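Local coordinates for protein malonate decarboxylase subunit alpha (Acinetobacter baumannii ATCC 17978, PDB 6MPR) that probably transfers the acyl carrier protein from its acetyl thioester to malonate as the alpha subunit of malonate decarboxylase, at residues G163-R168 and E201-V206; G170-G175 and V212-S217; V195-N200 and S217-V222. All blocks are in the same frame, centred on the assembly; numbering follows the deposited sequence.

Interaction 1 of 3, residues G163-R168 and E201-V206; sequences GFMADR and ELVDDV
Phe164 meets Glu201 through backbone atoms: Phe164 O accepts the Glu201 N-H over 3.1 Å. Met165 is the parallel partner of Glu201, and its CA-H points at Glu201 O. Its CG, anti to the backbone N (chi1 -174°), starts the chain toward Val203, whose side chain it crosses at about a right angle. SD lies 3.6 Å from Val203 CG1, while the bend at chi3 (-91°) sets the terminal CE between that same methyl and Glu201 OE1. Ala166 continues the parallel pattern, giving its N-H to Glu201 O and taking the Val203 N-H on its own O, with 2.8 Å between Ala166 O and Val203 N. Its CB, on the face away from Met165, lies near Leu202 CD1. Strand 165-166 is the middle member of a small mixed sheet, parallel to 201-202 and antiparallel to 172-173, where Phe164 and Met165 both face Tyr173 in a classic beta bulge. Beyond the strand, Asp167 CA approaches Val203 O at 3.2 Å. Its carboxylate lies alongside Val206, with OD2 3.2 Å from Val206 CB, but that oxygen's stronger partner is Asn171 ND2. Arg168 runs extended from CG to NE beside Asp204 in a salt bridge: NE and Asp204 OD1 are 3.1 Å apart. The oxygen lies in the guanidinium plane and is met on its anti side, 24° out of the carboxylate plane. A water links NH2 to the same oxygen, while Leu202 CD2 covers one guanidinium face near the rim, 3.7 Å from CZ.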
loop_
_atom_site.group_PDB
_atom_site.type_symbol
_atom_site.label_atom_id
_atom_site.label_comp_id
_atom_site.label_asym_id
_atom_site.label_seq_id
_atom_site.Cartn_x
_atom_site.Cartn_y
_atom_site.Cartn_z
ATOM N N GLY A 163 -13.920 -19.485 0.930
ATOM C CA GLY A 163 -13.403 -19.682 2.268
ATOM C C GLY A 163 -13.527 -21.134 2.699
ATOM O O GLY A 163 -14.082 -21.974 1.989
ATOM N N PHE A 164 -12.986 -21.427 3.885
ATOM C CA PHE A 164 -13.059 -22.785 4.420
ATOM C C PHE A 164 -14.440 -23.084 4.980
ATOM O O PHE A 164 -15.005 -24.154 4.727
ATOM C CB PHE A 164 -12.014 -22.985 5.519
ATOM C CG PHE A 164 -10.625 -23.198 5.004
ATOM C CD1 PHE A 164 -10.253 -24.423 4.464
ATOM C CD2 PHE A 164 -9.679 -22.183 5.076
ATOM C CE1 PHE A 164 -8.963 -24.627 3.993
ATOM C CE2 PHE A 164 -8.397 -22.380 4.595
ATOM C CZ PHE A 164 -8.033 -23.601 4.069
ATOM N N MET A 165 -14.989 -22.160 5.764
ATOM C CA MET A 165 -16.184 -22.467 6.538
ATOM C C MET A 165 -17.034 -21.214 6.684
ATOM O O MET A 165 -16.508 -20.100 6.765
ATOM C CB MET A 165 -15.788 -23.035 7.913
ATOM C CG MET A 165 -16.925 -23.531 8.755
ATOM S SD MET A 165 -16.309 -24.189 10.327
ATOM C CE MET A 165 -16.073 -25.915 9.888
ATOM N N ALA A 166 -18.349 -21.400 6.670
ATOM C CA ALA A 166 -19.280 -20.334 7.000
ATOM C C ALA A 166 -20.296 -20.857 8.000
ATOM O O ALA A 166 -20.611 -22.050 8.020
ATOM C CB ALA A 166 -20.023 -19.796 5.773
ATOM N N ASP A 167 -20.802 -19.954 8.832
ATOM C CA ASP A 167 -21.987 -20.265 9.612
ATOM C C ASP A 167 -23.207 -19.792 8.818
ATOM O O ASP A 167 -23.080 -19.288 7.702
ATOM C CB ASP A 167 -21.896 -19.644 11.004
ATOM C CG ASP A 167 -21.989 -18.121 10.994
ATOM O OD1 ASP A 167 -22.317 -17.506 9.957
ATOM O OD2 ASP A 167 -21.726 -17.531 12.057
ATOM N N ARG A 168 -24.399 -19.923 9.399
ATOM C CA ARG A 168 -25.607 -19.591 8.653
ATOM C C ARG A 168 -25.930 -18.101 8.662
ATOM O O ARG A 168 -26.922 -17.688 8.048
ATOM C CB ARG A 168 -26.791 -20.402 9.178
ATOM C CG ARG A 168 -26.613 -21.886 8.933
ATOM C CD ARG A 168 -27.863 -22.658 9.292
ATOM N NE ARG A 168 -27.743 -24.055 8.916
ATOM C CZ ARG A 168 -28.128 -24.547 7.741
ATOM N NH1 ARG A 168 -28.645 -23.737 6.821
ATOM N NH2 ARG A 168 -27.980 -25.840 7.484
ATOM N N GLU A 201 -17.294 -26.023 3.941
ATOM C CA GLU A 201 -18.171 -26.574 4.970
ATOM C C GLU A 201 -19.107 -25.498 5.504
ATOM O O GLU A 201 -18.709 -24.344 5.679
ATOM C CB GLU A 201 -17.362 -27.095 6.156
ATOM C CG GLU A 201 -16.739 -28.434 6.009
ATOM C CD GLU A 201 -16.036 -28.803 7.294
ATOM O OE1 GLU A 201 -14.914 -28.305 7.514
ATOM O OE2 GLU A 201 -16.634 -29.538 8.108
ATOM N N LEU A 202 -20.333 -25.899 5.829
ATOM C CA LEU A 202 -21.295 -25.035 6.500
ATOM C C LEU A 202 -21.529 -25.533 7.922
ATOM O O LEU A 202 -21.771 -26.729 8.125
ATOM C CB LEU A 202 -22.626 -25.014 5.741
ATOM C CG LEU A 202 -23.747 -24.128 6.279
ATOM C CD1 LEU A 202 -23.427 -22.664 6.043
ATOM C CD2 LEU A 202 -25.071 -24.505 5.619
ATOM N N VAL A 203 -21.463 -24.621 8.898
ATOM C CA VAL A 203 -21.844 -24.906 10.277
ATOM C C VAL A 203 -23.034 -24.022 10.655
ATOM O O VAL A 203 -23.412 -23.104 9.928
ATOM C CB VAL A 203 -20.677 -24.708 11.268
ATOM C CG1 VAL A 203 -19.527 -25.616 10.918
ATOM C CG2 VAL A 203 -20.239 -23.272 11.282
ATOM N N ASP A 204 -23.647 -24.330 11.805
ATOM C CA ASP A 204 -24.831 -23.579 12.216
ATOM C C ASP A 204 -24.473 -22.272 12.913
ATOM O O ASP A 204 -25.091 -21.237 12.637
ATOM C CB ASP A 204 -25.716 -24.428 13.132
ATOM C CG ASP A 204 -26.215 -25.682 12.460
ATOM O OD1 ASP A 204 -26.436 -25.646 11.237
ATOM O OD2 ASP A 204 -26.390 -26.708 13.155
ATOM N N ASP A 205 -23.490 -22.285 13.814
ATOM C CA ASP A 205 -23.290 -21.160 14.712
ATOM C C ASP A 205 -21.867 -20.649 14.611
ATOM O O ASP A 205 -20.943 -21.408 14.321
ATOM C CB ASP A 205 -23.591 -21.532 16.167
ATOM C CG ASP A 205 -23.551 -20.325 17.085
ATOM O OD1 ASP A 205 -24.465 -19.476 16.997
ATOM O OD2 ASP A 205 -22.594 -20.215 17.878
ATOM N N VAL A 206 -21.708 -19.348 14.876
ATOM C CA VAL A 206 -20.413 -18.688 14.740
ATOM C C VAL A 206 -19.377 -19.307 15.672
ATOM O O VAL A 206 -18.177 -19.320 15.363
ATOM C CB VAL A 206 -20.576 -17.169 14.979
ATOM C CG1 VAL A 206 -21.041 -16.883 16.394
ATOM C CG2 VAL A 206 -19.274 -16.446 14.673
HETATM O O HOH W 1 -13.598 -26.503 6.485
HETATM O O HOH W 2 -23.884 -17.455 13.909
HETATM O O HOH W 3 -26.423 -27.561 9.370
#

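Interaction 2 of 3, residues G170-G175 and V212-S217; sequences GNIYTG and VDIPAS
Asp213 holds CG beside its backbone N (chi1 -71°), which brings the carboxylate alongside Tyr173, where its oxygen OD2 meets the N-H groups of Thr174 and Gly175. OD2 is gripped twice from one face of the carboxylate plane: Thr174 N is 2.9 Å from Asp213 OD2 on the anti side, and Gly175 N reaches the same oxygen from farther above the plane along a nearly straight bond (179°). Asn171 likewise keeps CG beside its N (chi1 -67°), with OD1 accepting the Ala216 N-H; Ala216 N stands well above the amide carbonyl plane, 2.8 Å from Asn171 OD1. Between these side-chain bonds, Ile172 and Ile214 form a single antiparallel hydrogen-bonded pair. Asp213 N also donates to Ile172 O, 2.8 Å away; with Asp213 and Ile214 both facing Ile172, this classic beta bulge ties the loop before strand 221-224 to edge strand 172-173 of the small sheet. The two isoleucines lie side by side, CB to CB 3.8 Å, and Ile214 also packs on helix 181-189. Asp213 OD1 forms salt bridges with Arg211 and Arg347. Two arginines on one oxygen and two peptide N-H groups on the other are consistent with a carboxylate that stays ionised although buried.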
loop_
_atom_site.group_PDB
_atom_site.type_symbol
_atom_site.label_atom_id
_atom_site.label_comp_id
_atom_site.label_asym_id
_atom_site.label_seq_id
_atom_site.Cartn_x
_atom_site.Cartn_y
_atom_site.Cartn_z
ATOM N N GLY A 170 -23.388 -16.034 7.604
ATOM C CA GLY A 170 -22.443 -15.537 6.625
ATOM C C GLY A 170 -21.095 -15.112 7.167
ATOM O O GLY A 170 -20.301 -14.547 6.412
ATOM N N ASN A 171 -20.819 -15.334 8.453
ATOM C CA ASN A 171 -19.447 -15.219 8.942
ATOM C C ASN A 171 -18.561 -16.246 8.237
ATOM O O ASN A 171 -18.940 -17.410 8.108
ATOM C CB ASN A 171 -19.397 -15.455 10.452
ATOM C CG ASN A 171 -20.087 -14.364 11.246
ATOM O OD1 ASN A 171 -19.662 -13.205 11.226
ATOM N ND2 ASN A 171 -21.132 -14.738 11.987
ATOM N N ILE A 172 -17.369 -15.827 7.794
ATOM C CA ILE A 172 -16.495 -16.686 7.008
ATOM C C ILE A 172 -15.193 -16.912 7.758
ATOM O O ILE A 172 -14.579 -15.968 8.265
ATOM C CB ILE A 172 -16.182 -16.107 5.608
ATOM C CG1 ILE A 172 -17.438 -15.542 4.933
ATOM C CG2 ILE A 172 -15.573 -17.201 4.736
ATOM C CD1 ILE A 172 -18.462 -16.601 4.540
ATOM N N TYR A 173 -14.752 -18.160 7.782
ATOM C CA TYR A 173 -13.388 -18.508 8.164
ATOM C C TYR A 173 -12.588 -18.760 6.890
ATOM O O TYR A 173 -12.932 -19.658 6.113
ATOM C CB TYR A 173 -13.379 -19.738 9.070
ATOM C CG TYR A 173 -11.995 -20.276 9.354
ATOM C CD1 TYR A 173 -11.051 -19.488 9.990
ATOM C CD2 TYR A 173 -11.627 -21.560 8.961
ATOM C CE1 TYR A 173 -9.772 -19.968 10.238
ATOM C CE2 TYR A 173 -10.358 -22.055 9.201
ATOM C CZ TYR A 173 -9.434 -21.250 9.847
ATOM O OH TYR A 173 -8.164 -21.720 10.088
ATOM N N THR A 174 -11.555 -17.937 6.649
ATOM C CA THR A 174 -10.662 -18.126 5.507
ATOM C C THR A 174 -9.273 -18.645 5.888
ATOM O O THR A 174 -8.576 -19.196 5.026
ATOM C CB THR A 174 -10.510 -16.809 4.721
ATOM O OG1 THR A 174 -10.122 -15.744 5.603
ATOM C CG2 THR A 174 -11.817 -16.418 4.067
ATOM N N GLY A 175 -8.846 -18.455 7.139
ATOM C CA GLY A 175 -7.700 -19.156 7.689
ATOM C C GLY A 175 -6.383 -18.876 6.987
ATOM O O GLY A 175 -6.089 -17.740 6.583
ATOM N N VAL A 212 -13.525 -15.732 12.946
ATOM C CA VAL A 212 -14.212 -14.975 11.907
ATOM C C VAL A 212 -13.175 -14.116 11.199
ATOM O O VAL A 212 -12.585 -13.216 11.807
ATOM C CB VAL A 212 -15.347 -14.103 12.479
ATOM C CG1 VAL A 212 -16.004 -13.318 11.354
ATOM C CG2 VAL A 212 -16.394 -14.967 13.204
ATOM N N ASP A 213 -12.953 -14.392 9.917
ATOM C CA ASP A 213 -12.077 -13.574 9.085
ATOM C C ASP A 213 -12.837 -12.543 8.272
ATOM O O ASP A 213 -12.299 -11.461 8.000
ATOM C CB ASP A 213 -11.282 -14.467 8.135
ATOM C CG ASP A 213 -10.226 -15.279 8.849
ATOM O OD1 ASP A 213 -9.331 -14.661 9.446
ATOM O OD2 ASP A 213 -10.274 -16.523 8.812
ATOM N N ILE A 214 -14.064 -12.865 7.862
ATOM C CA ILE A 214 -14.932 -11.941 7.145
ATOM C C ILE A 214 -16.233 -11.904 7.931
ATOM O O ILE A 214 -16.918 -12.925 8.034
ATOM C CB ILE A 214 -15.215 -12.390 5.700
ATOM C CG1 ILE A 214 -13.919 -12.623 4.908
ATOM C CG2 ILE A 214 -16.130 -11.381 5.001
ATOM C CD1 ILE A 214 -13.123 -11.367 4.652
ATOM N N PRO A 215 -16.626 -10.758 8.498
ATOM C CA PRO A 215 -17.882 -10.697 9.261
ATOM C C PRO A 215 -19.118 -10.894 8.398
ATOM O O PRO A 215 -19.159 -10.528 7.219
ATOM C CB PRO A 215 -17.879 -9.282 9.861
ATOM C CG PRO A 215 -16.506 -8.715 9.610
ATOM C CD PRO A 215 -15.940 -9.459 8.430
ATOM N N ALA A 216 -20.149 -11.456 9.037
ATOM C CA ALA A 216 -21.427 -11.724 8.383
ATOM C C ALA A 216 -21.995 -10.489 7.684
ATOM O O ALA A 216 -22.626 -10.597 6.628
ATOM C CB ALA A 216 -22.417 -12.252 9.424
ATOM N N SER A 217 -21.817 -9.307 8.267
ATOM C CA SER A 217 -22.442 -8.152 7.636
ATOM C C SER A 217 -21.766 -7.758 6.321
ATOM O O SER A 217 -22.338 -6.965 5.566
ATOM C CB SER A 217 -22.464 -6.975 8.603
ATOM O OG SER A 217 -21.151 -6.556 8.913
#

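Interaction 3 of 3, residues V195-N200 and S217-V222; sequences VIVQVN and SWVDYV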
loop_
_atom_site.group_PDB
_atom_site.type_symbol
_atom_site.label_atom_id
_atom_site.label_comp_id
_atom_site.label_asym_id
_atom_site.label_seq_id
_atom_site.Cartn_x
_atom_site.Cartn_y
_atom_site.Cartn_z
ATOM N N VAL A 195 -21.946 -9.822 -2.377
ATOM C CA VAL A 195 -20.798 -10.651 -2.006
ATOM C C VAL A 195 -21.313 -12.073 -1.826
ATOM O O VAL A 195 -22.193 -12.321 -0.993
ATOM C CB VAL A 195 -20.117 -10.124 -0.731
ATOM C CG1 VAL A 195 -18.983 -11.050 -0.233
ATOM C CG2 VAL A 195 -19.560 -8.688 -0.961
ATOM N N ILE A 196 -20.782 -13.000 -2.618
ATOM C CA ILE A 196 -21.123 -14.415 -2.532
ATOM C C ILE A 196 -19.849 -15.181 -2.226
ATOM O O ILE A 196 -18.861 -15.048 -2.952
ATOM C CB ILE A 196 -21.753 -14.933 -3.835
ATOM C CG1 ILE A 196 -22.999 -14.117 -4.187
ATOM C CG2 ILE A 196 -22.078 -16.425 -3.708
ATOM C CD1 ILE A 196 -23.351 -14.184 -5.632
ATOM N N VAL A 197 -19.875 -16.000 -1.177
ATOM C CA VAL A 197 -18.699 -16.757 -0.745
ATOM C C VAL A 197 -19.018 -18.249 -0.825
ATOM O O VAL A 197 -19.921 -18.741 -0.136
ATOM C CB VAL A 197 -18.255 -16.368 0.677
ATOM C CG1 VAL A 197 -16.920 -17.032 1.028
ATOM C CG2 VAL A 197 -18.140 -14.844 0.803
ATOM N N GLN A 198 -18.262 -18.980 -1.639
ATOM C CA GLN A 198 -18.322 -20.433 -1.555
ATOM C C GLN A 198 -17.476 -20.916 -0.376
ATOM O O GLN A 198 -16.393 -20.380 -0.109
ATOM C CB GLN A 198 -17.849 -21.074 -2.864
ATOM C CG GLN A 198 -16.360 -20.838 -3.186
ATOM C CD GLN A 198 -15.843 -21.838 -4.185
ATOM O OE1 GLN A 198 -16.003 -21.662 -5.393
ATOM N NE2 GLN A 198 -15.221 -22.909 -3.689
ATOM N N VAL A 199 -17.981 -21.915 0.353
ATOM C CA VAL A 199 -17.235 -22.480 1.475
ATOM C C VAL A 199 -17.152 -23.992 1.350
ATOM O O VAL A 199 -18.034 -24.643 0.777
ATOM C CB VAL A 199 -17.828 -22.097 2.856
ATOM C CG1 VAL A 199 -17.694 -20.592 3.088
ATOM C CG2 VAL A 199 -19.287 -22.552 2.988
ATOM N N ASN A 200 -16.081 -24.554 1.918
ATOM C CA ASN A 200 -15.921 -26.005 1.922
ATOM C C ASN A 200 -16.936 -26.678 2.833
ATOM O O ASN A 200 -17.399 -27.784 2.528
ATOM C CB ASN A 200 -14.512 -26.398 2.364
ATOM C CG ASN A 200 -13.453 -25.956 1.381
ATOM O OD1 ASN A 200 -13.767 -25.473 0.289
ATOM N ND2 ASN A 200 -12.196 -26.114 1.758
ATOM N N SER A 217 -21.817 -9.307 8.267
ATOM C CA SER A 217 -22.442 -8.152 7.636
ATOM C C SER A 217 -21.766 -7.758 6.321
ATOM O O SER A 217 -22.338 -6.965 5.566
ATOM C CB SER A 217 -22.464 -6.975 8.603
ATOM O OG SER A 217 -21.151 -6.556 8.913
ATOM N N TRP A 218 -20.585 -8.308 6.007
ATOM C CA TRP A 218 -19.971 -8.063 4.702
ATOM C C TRP A 218 -20.463 -9.014 3.618
ATOM O O TRP A 218 -20.166 -8.785 2.437
ATOM C CB TRP A 218 -18.438 -8.191 4.774
ATOM C CG TRP A 218 -17.772 -7.249 5.717
ATOM C CD1 TRP A 218 -18.360 -6.506 6.714
ATOM C CD2 TRP A 218 -16.372 -6.952 5.771
ATOM N NE1 TRP A 218 -17.403 -5.777 7.383
ATOM C CE2 TRP A 218 -16.178 -6.029 6.820
ATOM C CE3 TRP A 218 -15.264 -7.379 5.034
ATOM C CZ2 TRP A 218 -14.921 -5.533 7.156
ATOM C CZ3 TRP A 218 -14.017 -6.867 5.362
ATOM C CH2 TRP A 218 -13.863 -5.955 6.409
ATOM N N VAL A 219 -21.196 -10.065 3.980
ATOM C CA VAL A 219 -21.498 -11.177 3.087
ATOM C C VAL A 219 -22.998 -11.187 2.805
ATOM O O VAL A 219 -23.808 -11.086 3.731
ATOM C CB VAL A 219 -21.043 -12.510 3.715
ATOM C CG1 VAL A 219 -21.459 -13.700 2.844
ATOM C CG2 VAL A 219 -19.522 -12.507 3.955
ATOM N N ASP A 220 -23.374 -11.335 1.536
ATOM C CA ASP A 220 -24.803 -11.484 1.260
ATOM C C ASP A 220 -25.242 -12.942 1.170
ATOM O O ASP A 220 -26.325 -13.290 1.664
ATOM C CB ASP A 220 -25.157 -10.724 -0.017
ATOM C CG ASP A 220 -24.852 -9.263 0.117
ATOM O OD1 ASP A 220 -25.514 -8.593 0.948
ATOM O OD2 ASP A 220 -23.904 -8.799 -0.552
ATOM N N TYR A 221 -24.423 -13.815 0.582
ATOM C CA TYR A 221 -24.789 -15.219 0.466
ATOM C C TYR A 221 -23.568 -16.110 0.602
ATOM O O TYR A 221 -22.453 -15.721 0.240
ATOM C CB TYR A 221 -25.449 -15.539 -0.871
ATOM C CG TYR A 221 -26.762 -14.840 -1.094
ATOM C CD1 TYR A 221 -27.950 -15.348 -0.573
ATOM C CD2 TYR A 221 -26.806 -13.676 -1.831
ATOM C CE1 TYR A 221 -29.171 -14.686 -0.789
ATOM C CE2 TYR A 221 -27.996 -13.016 -2.053
ATOM C CZ TYR A 221 -29.173 -13.517 -1.529
ATOM O OH TYR A 221 -30.342 -12.835 -1.783
ATOM N N VAL A 222 -23.800 -17.327 1.104
ATOM C CA VAL A 222 -22.788 -18.374 1.093
ATOM C C VAL A 222 -23.367 -19.578 0.355
ATOM O O VAL A 222 -24.583 -19.746 0.255
ATOM C CB VAL A 222 -22.311 -18.776 2.509
ATOM C CG1 VAL A 222 -21.742 -17.571 3.255
ATOM C CG2 VAL A 222 -23.442 -19.435 3.300
#
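Ile196 faces Tyr221, and Val197 faces Val222, as parallel neighbours in the large parallel sheet of a Rossmann-like alpha/beta fold, where strands 194-199 and 221-224 run side by side. The backbone bonds centre on Val195 O, which accepts two donors. Asp220 N, 3.0 Å from Val195 O, lies on a lone pair in the carbonyl plane, whereas Tyr221 N comes nearly along the C=O axis. Farther up the strand Val197 N donates to Tyr221 O at 3.0 Å, and CA-H contacts run from Ile196 to Tyr221 O and from Val222 to Val197 O.

One side chain joins this polar set across the contact. Asp220 OD2 takes the Val195 N-H on its anti lone pair, with 2.9 Å between Val195 N and Asp220 OD2 and an angle of 160° at the hydrogen. The other oxygen, OD1, forms salt bridges with Lys27 and with Arg342 of the second subunit, so this carboxylate ties the start of the strand pairing to the dimer interface. Tyr221 OH hydrogen-bonds to Asn35.

At the edge of the pairing Val195 lies close against a carbonyl, its CB 3.4 Å from Trp218 O. The methyl contacts are looser. On the face of Val197 and Val222, both valines and Val219 pack on Ile172 of strand 172-173; on the face of Ile196 and Tyr221, helix 48-55 supplies Leu55 to both. Val197 and Val219 cross at about a right angle: Val219 CG1, anti to its backbone N (chi1 175°), rests 4.1 Å from Val197 CG2.

Overall arrangement
Interactions 2 and 3 are buried, whereas interaction 1 is only partly so. Interaction 3 lies in the large parallel sheet and interaction 2 covers it, Ile172 CD1 packing on Val222 CG1 at 3.7 Å. In each buried contact an aspartate takes backbone N-H on one oxygen and salt bridges from beyond the segments on the other; in interaction 1 the salt bridge joins the segments themselves, at the exposed end, and is bridged by water. Strand 194-199 turns a corner at Asn200 into 201-202, so interactions 1 and 3 use successive strands of different sheets. Interactions 1 and 2 share the small sheet through strands 165-166 and 172-173. Both buried contacts reach the second subunit.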